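Local coordinates for protein 4-amino-4-deoxy-L-arabinose transferase or related glycosyltransferases of PMT family (Cupriavidus metallidurans, PDB 5EZM) that probably transfers the pentose 4-amino-4-deoxy-L-arabinose from a polyprenyl-phosphate carrier to lipid A in the cell membrane, at residues Y557-D562 and S573-Q578; Q487-T492 and Q506-T511; K84-P89 and V256-F261; A538-S543 and V566-V571. One frame throughout, in Å; residues are numbered along the deposited sequence.

Contact 1 (Y557-D562 and S573-Q578); sequences YVVARD and SLAGPQ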
loop_
_atom_site.group_PDB
_atom_site.type_symbol
_atom_site.label_atom_id
_atom_site.label_comp_id
_atom_site.label_asym_id
_atom_site.label_seq_id
_atom_site.Cartn_x
_atom_site.Cartn_y
_atom_site.Cartn_z
ATOM N N TYR A 557 9.199 22.477 29.463
ATOM C CA TYR A 557 8.212 21.832 30.317
ATOM C C TYR A 557 7.479 20.763 29.519
ATOM O O TYR A 557 6.947 21.042 28.438
ATOM C CB TYR A 557 7.239 22.870 30.878
ATOM C CG TYR A 557 7.954 23.993 31.599
ATOM C CD1 TYR A 557 8.200 23.924 32.965
ATOM C CD2 TYR A 557 8.411 25.109 30.907
ATOM C CE1 TYR A 557 8.866 24.941 33.621
ATOM C CE2 TYR A 557 9.078 26.128 31.555
ATOM C CZ TYR A 557 9.302 26.040 32.910
ATOM O OH TYR A 557 9.967 27.056 33.557
ATOM N N VAL A 558 7.463 19.544 30.048
ATOM C CA VAL A 558 6.989 18.384 29.301
ATOM C C VAL A 558 5.465 18.395 29.247
ATOM O O VAL A 558 4.795 18.396 30.285
ATOM C CB VAL A 558 7.503 17.080 29.926
ATOM C CG1 VAL A 558 7.128 15.902 29.055
ATOM C CG2 VAL A 558 9.010 17.150 30.142
ATOM N N VAL A 559 4.915 18.388 28.036
ATOM C CA VAL A 559 3.468 18.306 27.862
ATOM C C VAL A 559 3.000 16.859 27.831
ATOM O O VAL A 559 2.048 16.489 28.521
ATOM C CB VAL A 559 3.034 19.059 26.586
ATOM C CG1 VAL A 559 1.515 19.075 26.479
ATOM C CG2 VAL A 559 3.589 20.471 26.583
ATOM N N ALA A 560 3.654 16.014 27.036
ATOM C CA ALA A 560 3.252 14.614 26.971
ATOM C C ALA A 560 4.440 13.767 26.540
ATOM O O ALA A 560 5.387 14.261 25.928
ATOM C CB ALA A 560 2.069 14.410 26.018
ATOM N N ARG A 561 4.377 12.480 26.877
ATOM C CA ARG A 561 5.407 11.527 26.490
ATOM C C ARG A 561 4.761 10.212 26.087
ATOM O O ARG A 561 3.694 9.846 26.584
ATOM C CB ARG A 561 6.406 11.242 27.622
ATOM C CG ARG A 561 6.951 12.463 28.325
ATOM C CD ARG A 561 7.921 12.078 29.437
ATOM N NE ARG A 561 7.383 11.062 30.343
ATOM C CZ ARG A 561 6.599 11.324 31.385
ATOM N NH1 ARG A 561 6.243 12.571 31.656
ATOM N NH2 ARG A 561 6.163 10.336 32.154
ATOM N N ASP A 562 5.421 9.510 25.174
ATOM C CA ASP A 562 5.197 8.083 24.973
ATOM C C ASP A 562 6.567 7.456 24.738
ATOM O O ASP A 562 7.605 8.022 25.102
ATOM C CB ASP A 562 4.177 7.826 23.852
ATOM C CG ASP A 562 4.572 8.464 22.539
ATOM O OD1 ASP A 562 5.755 8.360 22.156
ATOM O OD2 ASP A 562 3.693 9.065 21.885
ATOM N N SER A 573 2.708 27.280 31.620
ATOM C CA SER A 573 1.251 27.196 31.630
ATOM C C SER A 573 0.689 26.294 30.535
ATOM O O SER A 573 -0.527 26.072 30.508
ATOM C CB SER A 573 0.653 28.598 31.510
ATOM O OG SER A 573 1.181 29.280 30.388
ATOM N N LEU A 574 1.520 25.766 29.638
ATOM C CA LEU A 574 1.061 24.849 28.604
ATOM C C LEU A 574 1.368 23.392 28.936
ATOM O O LEU A 574 1.396 22.549 28.032
ATOM C CB LEU A 574 1.672 25.223 27.252
ATOM C CG LEU A 574 1.138 26.486 26.572
ATOM C CD1 LEU A 574 1.844 26.720 25.249
ATOM C CD2 LEU A 574 -0.364 26.396 26.366
ATOM N N ALA A 575 1.594 23.078 30.211
ATOM C CA ALA A 575 1.932 21.723 30.618
ATOM C C ALA A 575 1.445 21.496 32.043
ATOM O O ALA A 575 1.026 22.427 32.734
ATOM C CB ALA A 575 3.439 21.470 30.506
ATOM N N GLY A 576 1.497 20.237 32.476
ATOM C CA GLY A 576 1.150 19.887 33.833
ATOM C C GLY A 576 2.181 20.395 34.822
ATOM O O GLY A 576 3.287 20.795 34.443
ATOM N N PRO A 577 1.837 20.396 36.109
ATOM C CA PRO A 577 2.776 20.904 37.119
ATOM C C PRO A 577 4.055 20.078 37.163
ATOM O O PRO A 577 4.026 18.847 37.117
ATOM C CB PRO A 577 1.984 20.798 38.430
ATOM C CG PRO A 577 0.870 19.836 38.146
ATOM C CD PRO A 577 0.545 20.002 36.695
ATOM N N GLN A 578 5.188 20.775 37.232
ATOM C CA GLN A 578 6.502 20.134 37.204
ATOM C C GLN A 578 7.496 20.824 38.139
ATOM O O GLN A 578 7.316 21.972 38.542
ATOM C CB GLN A 578 7.064 20.127 35.781
ATOM C CG GLN A 578 6.155 19.494 34.749
ATOM C CD GLN A 578 6.559 19.832 33.336
ATOM O OE1 GLN A 578 7.707 20.193 33.079
ATOM N NE2 GLN A 578 5.617 19.723 32.410
ATOM O OXT GLN A 578 8.518 20.247 38.508
#
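Gln578 OE1, on the C-terminal residue of the chain, is gripped by one bond across this contact, a weak one of 3.1 Å from Val558 N with an N-H...O angle of 145°. Its donor lies on strand 557-561, an outermost strand of the five-stranded mixed sheet. A classic beta bulge interrupts this strand where Val559 and Ala560 both face Val567. Because Tyr557 and Val559 bond through their backbones to strand 566-569, the polar groups of Val558 are turned outward, and the terminal amide meets them there. The Gln578 side chain leaves with CG beside its own backbone N (chi1 -55°) and runs extended to the strand. NE2 comes alongside Val558 O at too poor an angle for a hydrogen bond, but gives a weak one of 3.3 Å to Gly576 O. OE1 also lies at the edge of the Tyr557 ring, near its plane and nearest to CD1, with ring and amide planes 46° apart. The apolar half of the contact centres on the methyl of Ala575, which points at the strand. Its CB sits 3.4 Å from Val558 O and touches both Tyr557 CB and Val559 CG2, each 4.1 Å from Ala575 CB. Leu574 contributes mainly backbone, since its isobutyl group runs away toward Lys476, Met481 and Ala569. Val559 has CG1 anti to the backbone N, and CG2 is the branch nearer to Leu574 O, at 3.4 Å.

Contact 2 (Q487-T492 and Q506-T511); sequences QMLDHT and QADELT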
loop_
_atom_site.group_PDB
_atom_site.type_symbol
_atom_site.label_atom_id
_atom_site.label_comp_id
_atom_site.label_asym_id
_atom_site.label_seq_id
_atom_site.Cartn_x
_atom_site.Cartn_y
_atom_site.Cartn_z
ATOM N N GLN A 487 14.381 18.066 14.716
ATOM C CA GLN A 487 15.091 16.963 14.066
ATOM C C GLN A 487 14.307 15.658 14.172
ATOM O O GLN A 487 14.862 14.589 14.438
ATOM C CB GLN A 487 16.502 16.809 14.635
ATOM C CG GLN A 487 17.431 17.949 14.255
ATOM C CD GLN A 487 18.855 17.721 14.715
ATOM O OE1 GLN A 487 19.100 17.028 15.705
ATOM N NE2 GLN A 487 19.807 18.301 13.992
ATOM N N MET A 488 12.997 15.749 13.964
ATOM C CA MET A 488 12.120 14.586 14.035
ATOM C C MET A 488 10.935 14.825 13.117
ATOM O O MET A 488 10.168 15.771 13.327
ATOM C CB MET A 488 11.648 14.322 15.468
ATOM C CG MET A 488 10.424 13.420 15.553
ATOM S SD MET A 488 10.117 12.756 17.203
ATOM C CE MET A 488 11.282 11.398 17.257
ATOM N N LEU A 489 10.793 13.981 12.100
ATOM C CA LEU A 489 9.660 14.046 11.182
ATOM C C LEU A 489 8.632 13.038 11.678
ATOM O O LEU A 489 8.609 11.884 11.250
ATOM C CB LEU A 489 10.089 13.766 9.747
ATOM C CG LEU A 489 8.979 13.822 8.693
ATOM C CD1 LEU A 489 8.157 15.096 8.841
ATOM C CD2 LEU A 489 9.560 13.712 7.286
ATOM N N ASP A 490 7.788 13.478 12.606
ATOM C CA ASP A 490 6.718 12.626 13.104
ATOM C C ASP A 490 5.653 12.479 12.024
ATOM O O ASP A 490 5.085 13.475 11.563
ATOM C CB ASP A 490 6.121 13.212 14.379
ATOM C CG ASP A 490 5.431 12.168 15.227
ATOM O OD1 ASP A 490 5.568 12.232 16.464
ATOM O OD2 ASP A 490 4.758 11.279 14.661
ATOM N N HIS A 491 5.386 11.243 11.613
ATOM C CA HIS A 491 4.496 11.009 10.486
ATOM C C HIS A 491 3.042 10.794 10.884
ATOM O O HIS A 491 2.165 10.871 10.018
ATOM C CB HIS A 491 4.974 9.800 9.681
ATOM C CG HIS A 491 6.269 10.023 8.963
ATOM N ND1 HIS A 491 6.357 10.756 7.800
ATOM C CD2 HIS A 491 7.524 9.598 9.237
ATOM C CE1 HIS A 491 7.611 10.774 7.387
ATOM N NE2 HIS A 491 8.340 10.076 8.242
ATOM N N THR A 492 2.759 10.531 12.156
ATOM C CA THR A 492 1.400 10.216 12.580
ATOM C C THR A 492 0.812 11.224 13.550
ATOM O O THR A 492 -0.389 11.501 13.484
ATOM C CB THR A 492 1.357 8.825 13.218
ATOM O OG1 THR A 492 2.278 8.775 14.314
ATOM C CG2 THR A 492 1.729 7.763 12.197
ATOM N N GLN A 506 17.358 19.100 10.537
ATOM C CA GLN A 506 17.280 18.122 9.457
ATOM C C GLN A 506 15.833 17.726 9.192
ATOM O O GLN A 506 15.191 17.084 10.031
ATOM C CB GLN A 506 18.123 16.891 9.789
ATOM C CG GLN A 506 19.601 17.178 10.041
ATOM C CD GLN A 506 20.404 17.361 8.764
ATOM O OE1 GLN A 506 19.888 17.822 7.746
ATOM N NE2 GLN A 506 21.678 16.990 8.813
ATOM N N ALA A 507 15.319 18.105 8.027
ATOM C CA ALA A 507 13.927 17.876 7.672
ATOM C C ALA A 507 13.696 16.531 6.996
ATOM O O ALA A 507 12.558 16.236 6.612
ATOM C CB ALA A 507 13.426 19.001 6.760
ATOM N N ASP A 508 14.740 15.719 6.842
ATOM C CA ASP A 508 14.635 14.384 6.244
ATOM C C ASP A 508 14.077 14.563 4.832
ATOM O O ASP A 508 14.595 15.404 4.080
ATOM C CB ASP A 508 13.827 13.491 7.180
ATOM C CG ASP A 508 13.821 12.042 6.745
ATOM O OD1 ASP A 508 14.844 11.354 6.955
ATOM O OD2 ASP A 508 12.792 11.591 6.197
ATOM N N GLU A 509 13.031 13.833 4.439
ATOM C CA GLU A 509 12.460 13.952 3.102
ATOM C C GLU A 509 11.810 15.306 2.849
ATOM O O GLU A 509 11.410 15.578 1.711
ATOM C CB GLU A 509 11.435 12.844 2.880
ATOM C CG GLU A 509 10.132 13.073 3.618
ATOM C CD GLU A 509 9.454 11.781 4.019
ATOM O OE1 GLU A 509 10.142 10.900 4.577
ATOM O OE2 GLU A 509 8.236 11.644 3.773
ATOM N N LEU A 510 11.681 16.153 3.869
ATOM C CA LEU A 510 11.188 17.511 3.691
ATOM C C LEU A 510 12.309 18.516 3.463
ATOM O O LEU A 510 12.023 19.703 3.258
ATOM C CB LEU A 510 10.347 17.930 4.902
ATOM C CG LEU A 510 8.969 17.271 4.991
ATOM C CD1 LEU A 510 8.266 17.644 6.284
ATOM C CD2 LEU A 510 8.119 17.658 3.791
ATOM N N THR A 511 13.566 18.060 3.478
ATOM C CA THR A 511 14.709 18.948 3.276
ATOM C C THR A 511 14.496 19.880 2.088
ATOM O O THR A 511 14.617 21.105 2.215
ATOM C CB THR A 511 15.980 18.118 3.080
ATOM O OG1 THR A 511 16.440 17.634 4.348
ATOM C CG2 THR A 511 17.072 18.953 2.421
#
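The two loops come closest at Gln487 and Gln506, whose CA atoms are 5.2 Å apart, and from there they diverge with no hydrogen bond between them. At this end the two glutamines lie side by side, pointing the same way, with Gln487 NE2 4.1 Å from Gln506 CG. Leu489 fills the middle with its two methyls: CD1 meets Leu510 CD1 at 3.6 Å, the two side chains crossing at about a right angle, and CD2 rests 3.8 Å from Glu509 CG. Glu509 bends at chi2 and reaches His491 tip to tip, its carboxyl carbon in plane at the edge of the ring, with OE2 3.8 Å from CE1. The stronger polar partners lie elsewhere: Arg61 forms a salt bridge with Glu509 OE2, and Tyr80 OH bonds to His491 ND1. An alanine in place of Glu509 would remove the carboxylate that pairs with Arg61 and would probably loosen the packing on Leu489 and His491. Beyond, Asp490 OD2 caps the turn into helix 493-497 by accepting from Thr492 N. Strands 483-486 and 502-504, joined through that helix, make a beta-alpha-beta crossover, and these loops leave their C-terminal ends beside the zinc site.

Contact 3 (K84-P89 and V256-F261); sequences KYFEKP and VRNPEF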
loop_
_atom_site.group_PDB
_atom_site.type_symbol
_atom_site.label_atom_id
_atom_site.label_comp_id
_atom_site.label_asym_id
_atom_site.label_seq_id
_atom_site.Cartn_x
_atom_site.Cartn_y
_atom_site.Cartn_z
ATOM N N LYS A 84 6.538 21.878 0.584
ATOM C CA LYS A 84 6.415 21.234 -0.718
ATOM C C LYS A 84 6.957 19.814 -0.666
ATOM O O LYS A 84 8.059 19.572 -0.162
ATOM C CB LYS A 84 7.159 22.039 -1.784
ATOM C CG LYS A 84 6.566 23.405 -2.072
ATOM C CD LYS A 84 7.339 24.107 -3.172
ATOM C CE LYS A 84 6.692 25.428 -3.544
ATOM N NZ LYS A 84 7.317 26.034 -4.756
ATOM N N TYR A 85 6.169 18.875 -1.181
ATOM C CA TYR A 85 6.530 17.461 -1.232
ATOM C C TYR A 85 6.384 17.023 -2.685
ATOM O O TYR A 85 5.269 16.779 -3.155
ATOM C CB TYR A 85 5.649 16.637 -0.300
ATOM C CG TYR A 85 6.085 15.200 -0.134
ATOM C CD1 TYR A 85 7.224 14.880 0.594
ATOM C CD2 TYR A 85 5.350 14.162 -0.693
ATOM C CE1 TYR A 85 7.625 13.563 0.754
ATOM C CE2 TYR A 85 5.744 12.842 -0.536
ATOM C CZ TYR A 85 6.882 12.550 0.188
ATOM O OH TYR A 85 7.281 11.240 0.348
ATOM N N PHE A 86 7.506 16.939 -3.396
ATOM C CA PHE A 86 7.522 16.598 -4.813
ATOM C C PHE A 86 8.111 15.213 -5.067
ATOM O O PHE A 86 8.670 14.961 -6.137
ATOM C CB PHE A 86 8.293 17.651 -5.607
ATOM C CG PHE A 86 7.644 19.004 -5.614
ATOM C CD1 PHE A 86 6.286 19.140 -5.369
ATOM C CD2 PHE A 86 8.394 20.144 -5.872
ATOM C CE1 PHE A 86 5.684 20.393 -5.379
ATOM C CE2 PHE A 86 7.800 21.399 -5.886
ATOM C CZ PHE A 86 6.443 21.523 -5.636
ATOM N N GLU A 87 7.995 14.303 -4.099
ATOM C CA GLU A 87 8.534 12.961 -4.271
ATOM C C GLU A 87 7.524 11.981 -4.865
ATOM O O GLU A 87 7.921 10.879 -5.256
ATOM C CB GLU A 87 9.074 12.415 -2.931
ATOM C CG GLU A 87 9.933 13.410 -2.119
ATOM C CD GLU A 87 11.417 13.012 -1.942
ATOM O OE1 GLU A 87 11.854 11.945 -2.421
ATOM O OE2 GLU A 87 12.167 13.785 -1.304
ATOM N N LYS A 88 6.245 12.351 -4.964
ATOM C CA LYS A 88 5.203 11.463 -5.472
ATOM C C LYS A 88 4.170 12.244 -6.271
ATOM O O LYS A 88 3.941 13.432 -6.008
ATOM C CB LYS A 88 4.475 10.715 -4.339
ATOM C CG LYS A 88 5.359 9.880 -3.431
ATOM C CD LYS A 88 5.945 8.677 -4.145
ATOM C CE LYS A 88 6.932 7.960 -3.236
ATOM N NZ LYS A 88 7.575 6.791 -3.890
ATOM N N PRO A 89 3.531 11.603 -7.248
ATOM C CA PRO A 89 2.406 12.230 -7.970
ATOM C C PRO A 89 1.130 12.161 -7.146
ATOM O O PRO A 89 1.078 11.432 -6.145
ATOM C CB PRO A 89 2.300 11.387 -9.254
ATOM C CG PRO A 89 3.567 10.600 -9.324
ATOM C CD PRO A 89 3.977 10.368 -7.909
ATOM N N VAL A 256 4.611 24.849 -13.938
ATOM C CA VAL A 256 4.493 26.290 -14.138
ATOM C C VAL A 256 4.471 27.009 -12.797
ATOM O O VAL A 256 5.235 27.953 -12.569
ATOM C CB VAL A 256 3.240 26.617 -14.969
ATOM C CG1 VAL A 256 2.866 28.085 -14.812
ATOM C CG2 VAL A 256 3.470 26.277 -16.432
ATOM N N ARG A 257 3.593 26.572 -11.890
ATOM C CA ARG A 257 3.514 27.209 -10.579
ATOM C C ARG A 257 4.804 27.033 -9.786
ATOM O O ARG A 257 5.184 27.925 -9.018
ATOM C CB ARG A 257 2.326 26.651 -9.796
ATOM C CG ARG A 257 0.977 26.925 -10.439
ATOM C CD ARG A 257 -0.155 26.442 -9.550
ATOM N NE ARG A 257 -1.462 26.589 -10.183
ATOM C CZ ARG A 257 -2.599 26.146 -9.655
ATOM N NH1 ARG A 257 -2.588 25.526 -8.480
ATOM N NH2 ARG A 257 -3.746 26.319 -10.300
ATOM N N ASN A 258 5.490 25.903 -9.959
ATOM C CA ASN A 258 6.736 25.610 -9.252
ATOM C C ASN A 258 7.794 25.212 -10.270
ATOM O O ASN A 258 7.904 24.034 -10.642
ATOM C CB ASN A 258 6.532 24.511 -8.214
ATOM C CG ASN A 258 5.256 24.694 -7.428
ATOM O OD1 ASN A 258 5.169 25.561 -6.557
ATOM N ND2 ASN A 258 4.250 23.877 -7.734
ATOM N N PRO A 259 8.590 26.172 -10.748
ATOM C CA PRO A 259 9.600 25.849 -11.771
ATOM C C PRO A 259 10.592 24.780 -11.347
ATOM O O PRO A 259 11.152 24.093 -12.211
ATOM C CB PRO A 259 10.293 27.196 -12.007
ATOM C CG PRO A 259 9.267 28.213 -11.635
ATOM C CD PRO A 259 8.507 27.617 -10.485
ATOM N N GLU A 260 10.825 24.610 -10.049
ATOM C CA GLU A 260 11.789 23.626 -9.577
ATOM C C GLU A 260 11.240 22.206 -9.575
ATOM O O GLU A 260 11.984 21.274 -9.246
ATOM C CB GLU A 260 12.271 23.997 -8.169
ATOM C CG GLU A 260 11.246 23.774 -7.057
ATOM C CD GLU A 260 10.152 24.831 -7.020
ATOM O OE1 GLU A 260 10.173 25.755 -7.860
ATOM O OE2 GLU A 260 9.265 24.739 -6.143
ATOM N N PHE A 261 9.967 22.012 -9.942
ATOM C CA PHE A 261 9.375 20.678 -9.832
ATOM C C PHE A 261 9.978 19.679 -10.813
ATOM O O PHE A 261 10.405 18.600 -10.367
ATOM C CB PHE A 261 7.854 20.754 -9.988
ATOM C CG PHE A 261 7.193 19.404 -10.106
ATOM C CD1 PHE A 261 6.741 18.738 -8.978
ATOM C CD2 PHE A 261 7.030 18.796 -11.347
ATOM C CE1 PHE A 261 6.136 17.491 -9.087
ATOM C CE2 PHE A 261 6.431 17.550 -11.457
ATOM C CZ PHE A 261 5.982 16.900 -10.328
#
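Lys84 reaches from the end of a short strand to a turn that follows helix 236-257, and nearly every carbon on its way has a partner. CB stands over one face of the Phe86 ring, toward the rim. CG, beside the backbone N (chi1 -66°), passes 4.0 Å from Phe86 CZ, and from there the chain is fully extended. CD comes within 3.6 Å of Glu260 OE2, and CE within 3.4 Å of Asn258 OD1. NZ ends between two acceptors. It forms a salt bridge of 2.7 Å with Glu260 OE2, on that oxygen's syn lone pair, and a hydrogen bond of 2.8 Å with Asn258 OD1, approaching from 35° above the carbonyl plane. Both acceptors sit on a type I turn, Asn258 to Phe261, closed by Phe261 N to Asn258 O, and Asn258 ND2 is held by Val254 O. On the ring face opposite Lys84 CB, Phe261 presents its edge in a T-shaped stack, with centroids 5.1 Å apart, planes at 77° and CD1 3.5 Å from Phe86 CG. Glu260 OE2 also lies in plane at the Phe86 edge. A methionine instead of Lys84 would take away the ammonium group and both its bonds, and would probably leave the turn less firmly tied to the loop. Phe261 in turn packs on Trp250 of helix 236-257, a predicted transmembrane helix, and on Phe265 of helix 261-267. Glu87, the residue after Phe86, binds zinc together with His268 and His270, which makes this loop part of the metal site of a GT-C glycosyltransferase.

Contact 4 (A538-S543 and V566-V571); sequences AMAVMS and VVVANV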
loop_
_atom_site.group_PDB
_atom_site.type_symbol
_atom_site.label_atom_id
_atom_site.label_comp_id
_atom_site.label_asym_id
_atom_site.label_seq_id
_atom_site.Cartn_x
_atom_site.Cartn_y
_atom_site.Cartn_z
ATOM N N ALA A 538 5.111 28.218 22.162
ATOM C CA ALA A 538 4.929 27.139 21.203
ATOM C C ALA A 538 5.230 25.809 21.878
ATOM O O ALA A 538 5.661 25.752 23.033
ATOM C CB ALA A 538 5.813 27.338 19.970
ATOM N N MET A 539 4.980 24.733 21.140
ATOM C CA MET A 539 5.309 23.383 21.558
ATOM C C MET A 539 6.343 22.806 20.603
ATOM O O MET A 539 6.634 23.376 19.548
ATOM C CB MET A 539 4.065 22.486 21.597
ATOM C CG MET A 539 3.067 22.853 22.671
ATOM S SD MET A 539 1.726 21.657 22.781
ATOM C CE MET A 539 0.718 22.405 24.059
ATOM N N ALA A 540 6.895 21.657 20.982
ATOM C CA ALA A 540 7.887 20.984 20.159
ATOM C C ALA A 540 7.804 19.485 20.393
ATOM O O ALA A 540 7.525 19.036 21.510
ATOM C CB ALA A 540 9.302 21.487 20.461
ATOM N N VAL A 541 8.038 18.721 19.328
ATOM C CA VAL A 541 8.102 17.265 19.376
ATOM C C VAL A 541 9.537 16.857 19.083
ATOM O O VAL A 541 10.146 17.355 18.128
ATOM C CB VAL A 541 7.136 16.619 18.367
ATOM C CG1 VAL A 541 7.211 15.103 18.453
ATOM C CG2 VAL A 541 5.717 17.093 18.609
ATOM N N MET A 542 10.081 15.960 19.901
ATOM C CA MET A 542 11.451 15.507 19.698
ATOM C C MET A 542 11.576 14.079 20.200
ATOM O O MET A 542 10.662 13.537 20.819
ATOM C CB MET A 542 12.448 16.426 20.407
ATOM C CG MET A 542 12.299 16.439 21.919
ATOM S SD MET A 542 13.063 17.889 22.669
ATOM C CE MET A 542 12.053 19.194 21.974
ATOM N N SER A 543 12.711 13.460 19.908
ATOM C CA SER A 543 12.997 12.157 20.480
ATOM C C SER A 543 13.494 12.330 21.913
ATOM O O SER A 543 13.900 13.427 22.308
ATOM C CB SER A 543 14.032 11.425 19.632
ATOM O OG SER A 543 15.252 12.137 19.575
ATOM N N VAL A 566 8.855 12.928 22.901
ATOM C CA VAL A 566 8.641 13.850 24.007
ATOM C C VAL A 566 8.078 15.134 23.416
ATOM O O VAL A 566 8.607 15.648 22.420
ATOM C CB VAL A 566 9.944 14.130 24.779
ATOM C CG1 VAL A 566 9.672 15.011 25.991
ATOM C CG2 VAL A 566 10.620 12.833 25.186
ATOM N N VAL A 567 7.004 15.640 24.017
ATOM C CA VAL A 567 6.313 16.835 23.546
ATOM C C VAL A 567 6.346 17.866 24.662
ATOM O O VAL A 567 5.800 17.630 25.751
ATOM C CB VAL A 567 4.867 16.535 23.122
ATOM C CG1 VAL A 567 4.203 17.799 22.594
ATOM C CG2 VAL A 567 4.842 15.428 22.076
ATOM N N VAL A 568 6.965 19.014 24.383
ATOM C CA VAL A 568 7.265 20.020 25.391
ATOM C C VAL A 568 6.687 21.365 24.962
ATOM O O VAL A 568 6.254 21.553 23.824
ATOM C CB VAL A 568 8.780 20.147 25.640
ATOM C CG1 VAL A 568 9.364 18.806 26.057
ATOM C CG2 VAL A 568 9.471 20.662 24.390
ATOM N N ALA A 569 6.692 22.307 25.905
ATOM C CA ALA A 569 6.313 23.692 25.657
ATOM C C ALA A 569 7.351 24.614 26.289
ATOM O O ALA A 569 8.108 24.212 27.177
ATOM C CB ALA A 569 4.919 24.008 26.210
ATOM N N ASN A 570 7.395 25.857 25.808
ATOM C CA ASN A 570 8.356 26.837 26.305
ATOM C C ASN A 570 7.774 27.761 27.363
ATOM O O ASN A 570 8.480 28.654 27.841
ATOM C CB ASN A 570 8.933 27.669 25.151
ATOM C CG ASN A 570 7.876 28.437 24.389
ATOM O OD1 ASN A 570 6.677 28.197 24.543
ATOM N ND2 ASN A 570 8.320 29.361 23.543
ATOM N N VAL A 571 6.511 27.575 27.736
ATOM C CA VAL A 571 5.905 28.280 28.855
ATOM C C VAL A 571 5.283 27.245 29.783
ATOM O O VAL A 571 4.710 26.251 29.325
ATOM C CB VAL A 571 4.863 29.319 28.388
ATOM C CG1 VAL A 571 5.530 30.386 27.536
ATOM C CG2 VAL A 571 3.755 28.655 27.609
#
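Backbone hydrogen bonds join strands 539-542 and 566-569, which run antiparallel at 158°; Ala540 with Val568 and Met542 with Val566 form hydrogen-bonded pairs, each with two bonds. The straightest is Val566 N to Met542 O, 2.8 Å and 174°. One side chain prolongs the pattern past the strand ends. Asn570 OD1 accepts from Ala538 N at 2.8 Å, the donor lying above its carbonyl plane, while Asn570 N bonds to Ala538 O. The ND2 of the same amide bonds to Trp532 O and Gln536 O, which fixes its rotation. CA-H...O contacts fill the non-hydrogen-bonded positions, among them Met539 CA to Val568 O at 3.1 Å. These are interior strands of the five-stranded mixed sheet, flanked by strands 483-486 and 557-561, in the C-terminal domain. Apolar packing divides between the two faces. On one, Val541 and Val567 lie side by side, with Val541 CG2 3.9 Å from Val567 CG2. Met539 CG touches Ala569 CB on the same face. On the other, Ala540 CB meets Val568 CG2, and Met542, bent at chi3, turns its CE across to that same methyl, 3.8 Å away. Trp532 of helix 525-534 and Tyr547 of helix 544-550 cover Val568 there.

Overall arrangement
Contacts 1 and 4 belong to one sheet: strands 557-561 and 566-569 are neighbours, joined by a probable hydrogen bond of 2.6 Å from Val559 N to Val567 O, and the contact centres lie 8 Å apart. Earlier in the chain lies contact 2, whose Met488 SD packs 3.6 Å from Met542 C of contact 4. Contact 2 in turn meets contact 3 where Glu509 O lies 3.6 Å from Glu87 OE2, one of the zinc ligands. The zinc is about 5 Å from the Glu509 side chain, and a bound phosphocholine about 7 Å from that of Phe86. Contact 1, centred 38 Å from contact 3, is remote from this site.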